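Local coordinates for protein-glutamine gamma-glutamyltransferase 2 (Pagrus major, PDB 1G0D) that probably uses calcium to cross-link proteins, joining peptide-bound glutamine to lysine side chains or to small primary amines and releasing ammonia, at residues Val605-Pro610 and Gly618-Glu623. Sequence-based numbering, arbitrary orientation.
Sequences VSFTNP and GVFTLE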
loop_
_atom_site.group_PDB
_atom_site.type_symbol
_atom_site.label_atom_id
_atom_site.label_comp_id
_atom_site.label_asym_id
_atom_site.label_seq_id
_atom_site.Cartn_x
_atom_site.Cartn_y
_atom_site.Cartn_z
ATOM N N VAL A 605 18.554 -13.790 14.421
ATOM C CA VAL A 605 17.214 -13.507 14.901
ATOM C C VAL A 605 16.876 -14.497 16.015
ATOM O O VAL A 605 17.287 -15.650 15.974
ATOM C CB VAL A 605 16.198 -13.524 13.718
ATOM C CG1 VAL A 605 16.645 -14.503 12.673
ATOM C CG2 VAL A 605 14.800 -13.755 14.222
ATOM N N SER A 606 16.166 -14.020 17.032
ATOM C CA SER A 606 15.826 -14.854 18.179
ATOM C C SER A 606 14.603 -14.383 18.970
ATOM O O SER A 606 14.342 -13.193 19.053
ATOM C CB SER A 606 17.018 -14.868 19.131
ATOM O OG SER A 606 16.825 -13.966 20.216
ATOM N N PHE A 607 13.860 -15.310 19.570
ATOM C CA PHE A 607 12.701 -14.944 20.397
ATOM C C PHE A 607 12.376 -16.061 21.381
ATOM O O PHE A 607 13.006 -17.107 21.373
ATOM C CB PHE A 607 11.468 -14.552 19.523
ATOM C CG PHE A 607 10.551 -15.701 19.139
ATOM C CD1 PHE A 607 9.346 -15.898 19.808
ATOM C CD2 PHE A 607 10.851 -16.527 18.051
ATOM C CE1 PHE A 607 8.450 -16.890 19.405
ATOM C CE2 PHE A 607 9.964 -17.523 17.637
ATOM C CZ PHE A 607 8.755 -17.700 18.324
ATOM N N THR A 608 11.417 -15.810 22.260
ATOM C CA THR A 608 11.013 -16.798 23.246
ATOM C C THR A 608 9.548 -17.150 23.094
ATOM O O THR A 608 8.699 -16.284 23.129
ATOM C CB THR A 608 11.225 -16.277 24.687
ATOM O OG1 THR A 608 12.625 -16.215 24.985
ATOM C CG2 THR A 608 10.569 -17.206 25.681
ATOM N N ASN A 609 9.259 -18.428 22.922
ATOM C CA ASN A 609 7.889 -18.900 22.812
ATOM C C ASN A 609 7.040 -18.406 24.003
ATOM O O ASN A 609 7.284 -18.783 25.137
ATOM C CB ASN A 609 7.913 -20.418 22.800
ATOM C CG ASN A 609 6.560 -21.018 22.590
ATOM O OD1 ASN A 609 5.571 -20.302 22.456
ATOM N ND2 ASN A 609 6.502 -22.349 22.558
ATOM N N PRO A 610 6.054 -17.529 23.761
ATOM C CA PRO A 610 5.209 -17.029 24.858
ATOM C C PRO A 610 4.029 -17.999 25.088
ATOM O O PRO A 610 3.198 -17.826 25.991
ATOM C CB PRO A 610 4.719 -15.688 24.332
ATOM C CG PRO A 610 4.527 -15.957 22.891
ATOM C CD PRO A 610 5.648 -16.933 22.480
ATOM N N GLY A 618 8.204 -24.007 12.400
ATOM C CA GLY A 618 8.851 -22.711 12.529
ATOM C C GLY A 618 9.721 -22.371 11.346
ATOM O O GLY A 618 10.660 -23.097 11.064
ATOM N N VAL A 619 9.371 -21.294 10.637
ATOM C CA VAL A 619 10.121 -20.788 9.472
ATOM C C VAL A 619 10.406 -19.313 9.683
ATOM O O VAL A 619 9.488 -18.554 10.032
ATOM C CB VAL A 619 9.344 -20.692 8.178
ATOM C CG1 VAL A 619 10.139 -21.283 7.098
ATOM C CG2 VAL A 619 7.966 -21.213 8.323
ATOM N N PHE A 620 11.644 -18.902 9.429
ATOM C CA PHE A 620 12.014 -17.503 9.526
ATOM C C PHE A 620 12.219 -17.142 8.050
ATOM O O PHE A 620 12.773 -17.949 7.299
ATOM C CB PHE A 620 13.336 -17.355 10.279
ATOM C CG PHE A 620 13.218 -17.488 11.768
ATOM C CD1 PHE A 620 12.860 -16.402 12.546
ATOM C CD2 PHE A 620 13.457 -18.701 12.392
ATOM C CE1 PHE A 620 12.741 -16.524 13.947
ATOM C CE2 PHE A 620 13.343 -18.840 13.779
ATOM C CZ PHE A 620 12.982 -17.752 14.552
ATOM N N THR A 621 11.743 -15.976 7.615
ATOM C CA THR A 621 11.949 -15.532 6.226
ATOM C C THR A 621 12.621 -14.185 6.324
ATOM O O THR A 621 12.115 -13.315 7.025
ATOM C CB THR A 621 10.648 -15.320 5.481
ATOM O OG1 THR A 621 9.794 -16.457 5.681
ATOM C CG2 THR A 621 10.926 -15.091 4.000
ATOM N N LEU A 622 13.751 -13.995 5.642
ATOM C CA LEU A 622 14.473 -12.724 5.736
ATOM C C LEU A 622 14.608 -11.998 4.408
ATOM O O LEU A 622 14.808 -12.622 3.375
ATOM C CB LEU A 622 15.887 -12.936 6.279
ATOM C CG LEU A 622 16.344 -13.714 7.514
ATOM C CD1 LEU A 622 17.077 -12.770 8.433
ATOM C CD2 LEU A 622 15.211 -14.338 8.224
ATOM N N GLU A 623 14.500 -10.673 4.426
ATOM C CA GLU A 623 14.663 -9.908 3.203
ATOM C C GLU A 623 14.972 -8.449 3.492
ATOM O O GLU A 623 14.694 -7.944 4.580
ATOM C CB GLU A 623 13.411 -9.993 2.362
ATOM C CG GLU A 623 12.412 -8.962 2.747
ATOM C CD GLU A 623 11.334 -8.822 1.720
ATOM O OE1 GLU A 623 11.664 -8.630 0.529
ATOM O OE2 GLU A 623 10.151 -8.919 2.107
#
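With CG on the backbone-N side (chi1 -78°) and so anti to the carbonyl carbon, Phe620 reaches out from its strand toward Val605, whose CG2 lies anti to the backbone N and comes the other way to meet the ring. The touching is done by one branch of the valine: CG2 sits 3.5 Å from Phe620 CE1 and 3.7 Å from Phe620 CD1, so it lies against the CD1-CE1 bond, approaching obliquely. At the outer end of the same ring, Phe620 CZ lies 4.3 Å from Phe607 CD2, each near the plane of the other ring, so the two aromatics meet edge to edge, without stacking. Phe620 thus fits against two residues, Val605 and Phe607, that point to the same side of their strand, while Ser606 between them turns away. All three touching side chains are buried, and what joins the segments is apolar packing; the CA atoms of Val605 and Phe620 stay 8.5 Å apart, too far for backbone pairing. Phe665, on the strand next to 619-624, lies against both phenylalanine rings, and Val647, on the strand paired with 601-608, touches both Val605 and Phe620. The two strands belong to different sheets: 601-608 runs between 588-590 and 644-651, and 619-624 between 659-666 and 628-634. Their inward-facing side chains fill the space between the layers, the arrangement characteristic of the hydrophobic core of an immunoglobulin-like beta sandwich, here the C-terminal domain of a transglutaminase.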